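Local coordinates for B-type Cna protein (Enterococcus faecium, PDB 6FWY) that is of unknown function but forms a thioester domain of a wall-anchored surface protein, a domain type that probably attaches covalently to host targets, at residues T10-I15 and F247-R252; S39-D44 and E101-T106; S75-R80 and W111-N116. All coordinates share one frame; numbering follows the deposited sequence.

Contact 1: T10-I15 and F247-R252; sequences TSAKFI and FTFDGR
Ala12 sits squarely on the ring of Phe249. Its CB lies 3.6 Å from the centre of that ring and only 6° off the ring normal, a CH-pi contact over the face. The six ring carbons are therefore almost equally near to CB. CZ of Phe249 is 3.8 Å from Ala12 CB. The ring also reaches the backbone before this alanine, with Phe249 CE1 3.7 Å from Ser11 C. Phe14 comes to the same ring differently. The two phenylalanine side chains cross at about a right angle, and CZ of Phe14 touches CD2 of Phe249 at 4.2 Å. Seen from Phe14, that carbon lies at the ring edge, near its plane. In Phe249, CG stands beside the backbone N and anti to the carbonyl carbon (chi1 -65°), which turns the ring toward strand 11-15.

The short strand axes are 7.6 Å apart and run at 79° to each other. Strands 11-21 and 231-250 both pair antiparallel with strand 67-73, which links them; they cross rather than pair with each other. Leu68 of that shared strand touches Phe249 and shares a backbone hydrogen bond with Ala12. Val260 touches both phenylalanines. Just past the ring the chain bends in an Asx turn, where Arg252 N donates to Asp250 OD1 over 2.7 Å.

No hydrogen bond joins the two segments directly. The meeting is apolar and rests on contact between a methyl and two rings, while main-chain hydrogen bonds tie each strand to other strands.

Contact 2: S39-D44 and E101-T106; sequences SSQFKD and EAWYAT
Gln41 and Trp103 meet where strand 39-44 passes helix 101-106 nearly at right angles, at 95°, with the short axes 10.1 Å apart. The Gln41 side chain runs over one face of the indole. CG is anti to the backbone N (chi1 -169°) and the chain stays extended beyond it, which lays it over the ring system. CB lies toward the rim, 3.6 Å from Trp103 CZ2. CG stands over the five-membered ring, 3.7 Å from its centre, as a CH-pi contact. OE1 then comes above the inner end of the indole, 3.4 Å from Trp103 CG. The amide is upright on the ring, with the planes 79° apart. Its NE2 bonds outside the contact, to Thr17 OG1 on the adjoining strand.

The helix thus lies across the sheet, with Trp103 extending from the helix to the strand. Thioester domains carry an internal thioester between a cysteine and a glutamine side chain; here strand 49-52 and helix 99-113 probably supply the two. Trp103 belongs to that helix and also meets Ile49 and the ring of Tyr51 on strand 49-52.

Ser39 is at the far end of the indole. Its O lies near the ring plane at the edge, 3.7 Å from Trp103 CH2. Trp103 NE1 donates to a water at 3.0 Å, and Phe42 N donates to the same water. This water is one polar bridge between strand and helix; Tyr104 OH makes another, to Met37 O. Within the helix, Thr106 OG1 donates to Ala102 O at 2.9 Å. Thr106 N reaches that oxygen from the opposite face of the carbonyl plane.

Contact 3: S75-R80 and W111-N116; sequences SDEFYR and WVLAGN
Leu113 reaches across to Glu77 and Phe78 from the last turn of helix 99-113. Its CB comes first, 3.6 Å from Phe78 CZ at the end of the ring. CG is anti to the carbonyl carbon (chi1 -67°), and from it the two methyls part. CD1 stands over the centre of the Phe78 ring, 4.2 Å from the centroid, and makes a CH-pi contact with the face. The same methyl is 3.8 Å from Glu77 O. CD2 lies against the acid, 3.8 Å from Glu77 OE1. The leucine and phenylalanine side chains run alongside each other, pointing opposite ways. Ala114 adds its CB, 4.1 Å from Phe78 CZ.

Two helix ends meet here. Helix 76-84 starts at Ser75, an N-cap whose OG takes weak bonds from Glu77 N and Phe78 N. The other chain leaves its helix through a Schellman motif at Gly115. Helix 131-150 adjoins both, with Ala148 and Lys149 touching Leu113.

Glu77 OE2 forms a salt bridge with Lys149, which probably helps the carboxylate to lie beside a leucine methyl. No hydrogen bond crosses between the segments, and the contact is made mainly by van der Waals and CH-pi packing of leucine carbons.

How the contacts relate
The three contacts lie 15 to 16 Å apart, centre to centre. Contact 1 joins residues near the start of the chain to residues 247-252, and both other contacts fall between its segments in sequence. Contacts 2 and 3 alternate along the chain and share helix 99-113. They touch where Trp111 meets Ser39 and Tyr104. Contacts 1 and 2 share the large antiparallel sheet: strands 11-21 and 32-44 are neighbours, and the Phe14 and Phe42 rings meet. Contacts 1 and 3 do not touch, with nearest atoms about 6 Å apart. Sheet and helices are thus tied into one body by chain segments far apart in sequence. These contacts alone do not define the slipknot reported for this class.

Contact 1: T10-I15 and F247-R252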
loop_
_atom_site.group_PDB
_atom_site.type_symbol
_atom_site.label_atom_id
_atom_site.label_comp_id
_atom_site.label_asym_id
_atom_site.label_seq_id
_atom_site.Cartn_x
_atom_site.Cartn_y
_atom_site.Cartn_z
ATOM N N THR A 10 -13.481 1.281 6.418
ATOM C CA THR A 10 -14.885 0.873 6.438
ATOM C C THR A 10 -15.759 1.521 5.360
ATOM O O THR A 10 -16.808 0.949 5.019
ATOM C CB THR A 10 -15.526 1.161 7.807
ATOM O OG1 THR A 10 -15.371 2.555 8.105
ATOM C CG2 THR A 10 -14.874 0.293 8.896
ATOM N N SER A 11 -15.382 2.703 4.872
ATOM C CA SER A 11 -16.109 3.387 3.792
ATOM C C SER A 11 -15.296 4.511 3.171
ATOM O O SER A 11 -14.255 4.899 3.692
ATOM C CB SER A 11 -17.438 3.953 4.272
ATOM O OG SER A 11 -17.218 5.083 5.114
ATOM N N ALA A 12 -15.790 5.015 2.051
ATOM C CA ALA A 12 -15.133 6.075 1.288
ATOM C C ALA A 12 -16.199 6.909 0.582
ATOM O O ALA A 12 -17.261 6.417 0.222
ATOM C CB ALA A 12 -14.140 5.512 0.267
ATOM N N LYS A 13 -15.901 8.196 0.429
ATOM C CA LYS A 13 -16.782 9.184 -0.185
ATOM C C LYS A 13 -16.000 9.796 -1.332
ATOM O O LYS A 13 -14.861 10.236 -1.153
ATOM C CB LYS A 13 -17.133 10.279 0.835
ATOM C CG LYS A 13 -17.724 11.563 0.258
ATOM C CD LYS A 13 -19.253 11.646 0.336
ATOM C CE LYS A 13 -19.729 13.097 0.351
ATOM N NZ LYS A 13 -21.159 13.159 -0.070
ATOM N N PHE A 14 -16.640 9.842 -2.495
ATOM C CA PHE A 14 -15.975 10.301 -3.708
ATOM C C PHE A 14 -16.626 11.559 -4.263
ATOM O O PHE A 14 -17.833 11.782 -4.112
ATOM C CB PHE A 14 -15.976 9.201 -4.759
ATOM C CG PHE A 14 -15.244 7.965 -4.332
ATOM C CD1 PHE A 14 -13.847 7.880 -4.449
ATOM C CD2 PHE A 14 -15.936 6.872 -3.820
ATOM C CE1 PHE A 14 -13.172 6.739 -4.066
ATOM C CE2 PHE A 14 -15.259 5.724 -3.419
ATOM C CZ PHE A 14 -13.873 5.670 -3.535
ATOM N N ILE A 15 -15.808 12.354 -4.943
ATOM C CA ILE A 15 -16.175 13.689 -5.407
ATOM C C ILE A 15 -15.632 13.808 -6.817
ATOM O O ILE A 15 -14.507 13.402 -7.070
ATOM C CB ILE A 15 -15.508 14.761 -4.523
ATOM C CG1 ILE A 15 -15.996 14.656 -3.071
ATOM C CG2 ILE A 15 -15.793 16.157 -5.067
ATOM C CD1 ILE A 15 -15.069 15.289 -2.051
ATOM N N PHE A 247 -7.670 -0.155 -1.937
ATOM C CA PHE A 247 -8.889 -0.811 -1.447
ATOM C C PHE A 247 -10.062 -0.555 -2.388
ATOM O O PHE A 247 -10.137 0.488 -3.035
ATOM C CB PHE A 247 -9.217 -0.348 -0.028
ATOM C CG PHE A 247 -8.147 -0.684 0.972
ATOM C CD1 PHE A 247 -8.032 -1.965 1.490
ATOM C CD2 PHE A 247 -7.244 0.282 1.372
ATOM C CE1 PHE A 247 -7.032 -2.276 2.396
ATOM C CE2 PHE A 247 -6.244 -0.004 2.314
ATOM C CZ PHE A 247 -6.137 -1.290 2.827
ATOM N N THR A 248 -10.967 -1.524 -2.455
ATOM C CA THR A 248 -12.146 -1.430 -3.302
ATOM C C THR A 248 -13.372 -1.170 -2.456
ATOM O O THR A 248 -13.472 -1.656 -1.314
ATOM C CB THR A 248 -12.389 -2.730 -4.083
ATOM O OG1 THR A 248 -12.618 -3.794 -3.147
ATOM C CG2 THR A 248 -11.181 -3.055 -4.968
ATOM N N PHE A 249 -14.306 -0.421 -3.036
ATOM C CA PHE A 249 -15.540 -0.035 -2.390
ATOM C C PHE A 249 -16.788 -0.364 -3.209
ATOM O O PHE A 249 -16.767 -0.335 -4.436
ATOM C CB PHE A 249 -15.487 1.446 -2.034
ATOM C CG PHE A 249 -14.432 1.754 -1.015
ATOM C CD1 PHE A 249 -14.654 1.550 0.344
ATOM C CD2 PHE A 249 -13.174 2.155 -1.433
ATOM C CE1 PHE A 249 -13.673 1.810 1.267
ATOM C CE2 PHE A 249 -12.168 2.392 -0.501
ATOM C CZ PHE A 249 -12.429 2.225 0.854
ATOM N N ASP A 250 -17.875 -0.634 -2.494
ATOM C CA ASP A 250 -19.065 -1.250 -3.050
ATOM C C ASP A 250 -20.065 -0.214 -3.557
ATOM O O ASP A 250 -20.655 0.503 -2.783
ATOM C CB ASP A 250 -19.671 -2.165 -1.988
ATOM C CG ASP A 250 -20.850 -3.012 -2.484
ATOM O OD1 ASP A 250 -21.332 -2.883 -3.624
ATOM O OD2 ASP A 250 -21.327 -3.796 -1.651
ATOM N N GLY A 251 -20.229 -0.153 -4.879
ATOM C CA GLY A 251 -21.245 0.683 -5.538
ATOM C C GLY A 251 -22.671 0.138 -5.536
ATOM O O GLY A 251 -23.579 0.795 -6.044
ATOM N N ARG A 252 -22.862 -1.042 -4.948
ATOM C CA ARG A 252 -24.181 -1.627 -4.625
ATOM C C ARG A 252 -24.982 -1.985 -5.876
ATOM O O ARG A 252 -26.204 -1.982 -5.847
ATOM C CB ARG A 252 -25.021 -0.699 -3.715
ATOM C CG ARG A 252 -24.303 -0.187 -2.466
ATOM C CD ARG A 252 -25.259 0.574 -1.552
ATOM N NE ARG A 252 -25.561 1.896 -2.079
ATOM C CZ ARG A 252 -24.800 2.986 -1.932
ATOM N NH1 ARG A 252 -23.648 2.975 -1.219
ATOM N NH2 ARG A 252 -25.205 4.121 -2.490
#

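Contact 2: S39-D44 and E101-T106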
loop_
_atom_site.group_PDB
_atom_site.type_symbol
_atom_site.label_atom_id
_atom_site.label_comp_id
_atom_site.label_asym_id
_atom_site.label_seq_id
_atom_site.Cartn_x
_atom_site.Cartn_y
_atom_site.Cartn_z
ATOM N N SER A 39 -15.875 8.413 -19.232
ATOM C CA SER A 39 -15.531 8.433 -17.820
ATOM C C SER A 39 -15.470 9.847 -17.261
ATOM O O SER A 39 -15.230 10.824 -17.992
ATOM C CB SER A 39 -14.199 7.743 -17.573
ATOM O OG SER A 39 -14.109 7.330 -16.227
ATOM N N SER A 40 -15.691 9.912 -15.949
ATOM C CA SER A 40 -15.545 11.138 -15.164
ATOM C C SER A 40 -14.465 10.927 -14.111
ATOM O O SER A 40 -14.485 9.939 -13.386
ATOM C CB SER A 40 -16.842 11.463 -14.452
ATOM O OG SER A 40 -17.854 11.820 -15.355
ATOM N N GLN A 41 -13.539 11.867 -14.019
ATOM C CA GLN A 41 -12.475 11.768 -13.027
ATOM C C GLN A 41 -13.040 12.116 -11.630
ATOM O O GLN A 41 -13.796 13.086 -11.464
ATOM C CB GLN A 41 -11.331 12.695 -13.400
ATOM C CG GLN A 41 -10.055 12.501 -12.595
ATOM C CD GLN A 41 -9.003 13.530 -12.958
ATOM O OE1 GLN A 41 -8.036 13.235 -13.672
ATOM N NE2 GLN A 41 -9.225 14.749 -12.530
ATOM N N PHE A 42 -12.682 11.296 -10.645
ATOM C CA PHE A 42 -13.083 11.511 -9.266
ATOM C C PHE A 42 -11.955 11.193 -8.270
ATOM O O PHE A 42 -10.996 10.471 -8.591
ATOM C CB PHE A 42 -14.348 10.715 -8.929
ATOM C CG PHE A 42 -14.179 9.222 -9.006
ATOM C CD1 PHE A 42 -14.294 8.552 -10.236
ATOM C CD2 PHE A 42 -13.905 8.469 -7.861
ATOM C CE1 PHE A 42 -14.159 7.184 -10.302
ATOM C CE2 PHE A 42 -13.765 7.090 -7.925
ATOM C CZ PHE A 42 -13.889 6.450 -9.147
ATOM N N LYS A 43 -12.114 11.763 -7.060
ATOM C CA LYS A 43 -11.189 11.623 -5.957
ATOM C C LYS A 43 -11.976 11.227 -4.721
ATOM O O LYS A 43 -13.162 11.557 -4.605
ATOM C CB LYS A 43 -10.555 12.975 -5.602
ATOM C CG LYS A 43 -9.650 13.594 -6.651
ATOM C CD LYS A 43 -9.303 15.040 -6.281
ATOM C CE LYS A 43 -7.821 15.349 -6.475
ATOM N NZ LYS A 43 -7.450 16.652 -5.828
ATOM N N ASP A 44 -11.307 10.587 -3.764
ATOM C CA ASP A 44 -11.922 10.354 -2.467
ATOM C C ASP A 44 -11.830 11.662 -1.654
ATOM O O ASP A 44 -11.226 12.632 -2.116
ATOM C CB ASP A 44 -11.348 9.103 -1.782
ATOM C CG ASP A 44 -10.011 9.353 -1.044
ATOM O OD1 ASP A 44 -9.344 10.399 -1.263
ATOM O OD2 ASP A 44 -9.629 8.476 -0.226
ATOM N N GLU A 101 -5.279 12.505 -20.883
ATOM C CA GLU A 101 -4.808 11.283 -21.547
ATOM C C GLU A 101 -4.135 10.323 -20.563
ATOM O O GLU A 101 -4.358 9.119 -20.632
ATOM C CB GLU A 101 -3.831 11.608 -22.688
ATOM C CG GLU A 101 -4.479 12.241 -23.912
ATOM C CD GLU A 101 -3.502 12.771 -24.944
ATOM O OE1 GLU A 101 -2.307 12.362 -24.943
ATOM O OE2 GLU A 101 -3.939 13.595 -25.777
ATOM N N ALA A 102 -3.307 10.862 -19.666
ATOM C CA ALA A 102 -2.611 10.040 -18.658
ATOM C C ALA A 102 -3.610 9.394 -17.697
ATOM O O ALA A 102 -3.552 8.197 -17.444
ATOM C CB ALA A 102 -1.573 10.864 -17.903
ATOM N N TRP A 103 -4.537 10.191 -17.184
ATOM C CA TRP A 103 -5.601 9.672 -16.334
ATOM C C TRP A 103 -6.442 8.594 -17.040
ATOM O O TRP A 103 -6.694 7.534 -16.462
ATOM C CB TRP A 103 -6.507 10.799 -15.843
ATOM C CG TRP A 103 -7.860 10.314 -15.393
ATOM C CD1 TRP A 103 -8.149 9.558 -14.297
ATOM C CD2 TRP A 103 -9.092 10.539 -16.059
ATOM N NE1 TRP A 103 -9.493 9.302 -14.239
ATOM C CE2 TRP A 103 -10.100 9.892 -15.310
ATOM C CE3 TRP A 103 -9.446 11.211 -17.238
ATOM C CZ2 TRP A 103 -11.450 9.909 -15.686
ATOM C CZ3 TRP A 103 -10.781 11.229 -17.617
ATOM C CH2 TRP A 103 -11.770 10.586 -16.839
ATOM N N TYR A 104 -6.871 8.852 -18.275
ATOM C CA TYR A 104 -7.715 7.889 -18.996
ATOM C C TYR A 104 -6.983 6.582 -19.271
ATOM O O TYR A 104 -7.565 5.491 -19.151
ATOM C CB TYR A 104 -8.253 8.486 -20.300
ATOM C CG TYR A 104 -9.284 7.616 -20.973
ATOM C CD1 TYR A 104 -10.621 7.656 -20.585
ATOM C CD2 TYR A 104 -8.924 6.761 -22.000
ATOM C CE1 TYR A 104 -11.578 6.853 -21.205
ATOM C CE2 TYR A 104 -9.872 5.962 -22.630
ATOM C CZ TYR A 104 -11.190 6.016 -22.224
ATOM O OH TYR A 104 -12.121 5.239 -22.846
ATOM N N ALA A 105 -5.715 6.689 -19.665
ATOM C CA ALA A 105 -4.837 5.519 -19.832
ATOM C C ALA A 105 -4.821 4.667 -18.585
ATOM O O ALA A 105 -4.892 3.452 -18.673
ATOM C CB ALA A 105 -3.412 5.949 -20.165
ATOM N N THR A 106 -4.756 5.311 -17.428
ATOM C CA THR A 106 -4.756 4.593 -16.167
ATOM C C THR A 106 -6.133 3.953 -15.915
ATOM O O THR A 106 -6.204 2.808 -15.490
ATOM C CB THR A 106 -4.299 5.496 -14.986
ATOM O OG1 THR A 106 -3.135 6.238 -15.360
ATOM C CG2 THR A 106 -3.961 4.677 -13.790
HETATM O O HOH W 1 -11.047 8.955 -11.751
#

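Contact 3: S75-R80 and W111-N116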
loop_
_atom_site.group_PDB
_atom_site.type_symbol
_atom_site.label_atom_id
_atom_site.label_comp_id
_atom_site.label_asym_id
_atom_site.label_seq_id
_atom_site.Cartn_x
_atom_site.Cartn_y
_atom_site.Cartn_z
ATOM N N SER A 75 -5.568 -5.957 -5.287
ATOM C CA SER A 75 -4.422 -6.832 -5.543
ATOM C C SER A 75 -3.114 -6.054 -5.769
ATOM O O SER A 75 -3.116 -4.836 -5.919
ATOM C CB SER A 75 -4.705 -7.703 -6.757
ATOM O OG SER A 75 -4.749 -6.903 -7.909
ATOM N N ASP A 76 -1.998 -6.775 -5.820
ATOM C CA ASP A 76 -0.718 -6.185 -6.185
ATOM C C ASP A 76 -0.754 -5.517 -7.568
ATOM O O ASP A 76 -0.072 -4.516 -7.801
ATOM C CB ASP A 76 0.395 -7.237 -6.112
ATOM C CG ASP A 76 0.686 -7.706 -4.679
ATOM O OD1 ASP A 76 0.182 -7.062 -3.702
ATOM O OD2 ASP A 76 1.398 -8.732 -4.531
ATOM N N GLU A 77 -1.556 -6.055 -8.476
ATOM C CA GLU A 77 -1.714 -5.462 -9.811
ATOM C C GLU A 77 -2.303 -4.053 -9.693
ATOM O O GLU A 77 -1.798 -3.123 -10.306
ATOM C CB GLU A 77 -2.587 -6.345 -10.728
ATOM C CG GLU A 77 -2.030 -7.751 -10.961
ATOM C CD GLU A 77 -2.856 -8.564 -11.961
ATOM O OE1 GLU A 77 -4.103 -8.428 -11.973
ATOM O OE2 GLU A 77 -2.261 -9.341 -12.760
ATOM N N PHE A 78 -3.358 -3.904 -8.898
ATOM C CA PHE A 78 -3.960 -2.593 -8.651
ATOM C C PHE A 78 -3.004 -1.653 -7.895
ATOM O O PHE A 78 -2.949 -0.472 -8.204
ATOM C CB PHE A 78 -5.319 -2.715 -7.937
ATOM C CG PHE A 78 -6.472 -3.025 -8.865
ATOM C CD1 PHE A 78 -7.038 -2.020 -9.644
ATOM C CD2 PHE A 78 -6.958 -4.320 -8.996
ATOM C CE1 PHE A 78 -8.072 -2.306 -10.545
ATOM C CE2 PHE A 78 -8.000 -4.606 -9.902
ATOM C CZ PHE A 78 -8.572 -3.599 -10.654
ATOM N N TYR A 79 -2.247 -2.166 -6.932
ATOM C CA TYR A 79 -1.208 -1.367 -6.267
ATOM C C TYR A 79 -0.281 -0.764 -7.293
ATOM O O TYR A 79 -0.074 0.435 -7.302
ATOM C CB TYR A 79 -0.400 -2.213 -5.269
ATOM C CG TYR A 79 0.798 -1.487 -4.696
ATOM C CD1 TYR A 79 0.651 -0.505 -3.707
ATOM C CD2 TYR A 79 2.087 -1.776 -5.142
ATOM C CE1 TYR A 79 1.757 0.168 -3.191
ATOM C CE2 TYR A 79 3.198 -1.121 -4.649
ATOM C CZ TYR A 79 3.030 -0.148 -3.674
ATOM O OH TYR A 79 4.119 0.492 -3.176
ATOM N N ARG A 80 0.251 -1.609 -8.175
ATOM C CA ARG A 80 1.180 -1.158 -9.199
ATOM C C ARG A 80 0.554 -0.214 -10.217
ATOM O O ARG A 80 1.232 0.688 -10.694
ATOM C CB ARG A 80 1.826 -2.358 -9.891
ATOM C CG ARG A 80 2.874 -3.036 -9.023
ATOM C CD ARG A 80 3.719 -4.016 -9.810
ATOM N NE ARG A 80 2.939 -5.167 -10.265
ATOM C CZ ARG A 80 2.685 -6.274 -9.563
ATOM N NH1 ARG A 80 3.150 -6.449 -8.317
ATOM N NH2 ARG A 80 1.953 -7.234 -10.142
ATOM N N TRP A 111 -10.015 -0.795 -15.849
ATOM C CA TRP A 111 -11.128 -1.536 -16.446
ATOM C C TRP A 111 -10.714 -2.952 -16.865
ATOM O O TRP A 111 -11.437 -3.903 -16.624
ATOM C CB TRP A 111 -11.720 -0.785 -17.642
ATOM C CG TRP A 111 -12.659 0.365 -17.311
ATOM C CD1 TRP A 111 -13.547 0.442 -16.261
ATOM C CD2 TRP A 111 -12.837 1.566 -18.062
ATOM N NE1 TRP A 111 -14.256 1.598 -16.331
ATOM C CE2 TRP A 111 -13.840 2.317 -17.413
ATOM C CE3 TRP A 111 -12.241 2.087 -19.209
ATOM C CZ2 TRP A 111 -14.255 3.572 -17.874
ATOM C CZ3 TRP A 111 -12.669 3.317 -19.685
ATOM C CH2 TRP A 111 -13.652 4.049 -19.021
ATOM N N VAL A 112 -9.535 -3.066 -17.472
ATOM C CA VAL A 112 -8.985 -4.351 -17.906
ATOM C C VAL A 112 -8.642 -5.232 -16.711
ATOM O O VAL A 112 -9.046 -6.377 -16.659
ATOM C CB VAL A 112 -7.761 -4.150 -18.819
ATOM C CG1 VAL A 112 -7.082 -5.483 -19.152
ATOM C CG2 VAL A 112 -8.194 -3.451 -20.105
ATOM N N LEU A 113 -7.939 -4.686 -15.724
ATOM C CA LEU A 113 -7.605 -5.433 -14.499
ATOM C C LEU A 113 -8.831 -5.932 -13.763
ATOM O O LEU A 113 -8.809 -7.012 -13.208
ATOM C CB LEU A 113 -6.732 -4.597 -13.536
ATOM C CG LEU A 113 -5.303 -4.228 -13.949
ATOM C CD1 LEU A 113 -4.609 -3.473 -12.814
ATOM C CD2 LEU A 113 -4.498 -5.470 -14.309
ATOM N N ALA A 114 -9.897 -5.145 -13.766
ATOM C CA ALA A 114 -11.160 -5.531 -13.123
ATOM C C ALA A 114 -11.980 -6.539 -13.948
ATOM O O ALA A 114 -12.998 -7.024 -13.497
ATOM C CB ALA A 114 -11.993 -4.299 -12.804
ATOM N N GLY A 115 -11.535 -6.841 -15.159
ATOM C CA GLY A 115 -12.146 -7.881 -15.984
ATOM C C GLY A 115 -13.328 -7.419 -16.834
ATOM O O GLY A 115 -14.107 -8.244 -17.287
ATOM N N ASN A 116 -13.459 -6.117 -17.060
ATOM C CA ASN A 116 -14.598 -5.576 -17.794
ATOM C C ASN A 116 -14.562 -5.974 -19.303
ATOM O O ASN A 116 -15.593 -6.174 -19.924
ATOM C CB ASN A 116 -14.621 -4.066 -17.698
ATOM C CG ASN A 116 -14.844 -3.559 -16.290
ATOM O OD1 ASN A 116 -14.584 -2.412 -16.073
ATOM N ND2 ASN A 116 -15.102 -4.411 -15.315
#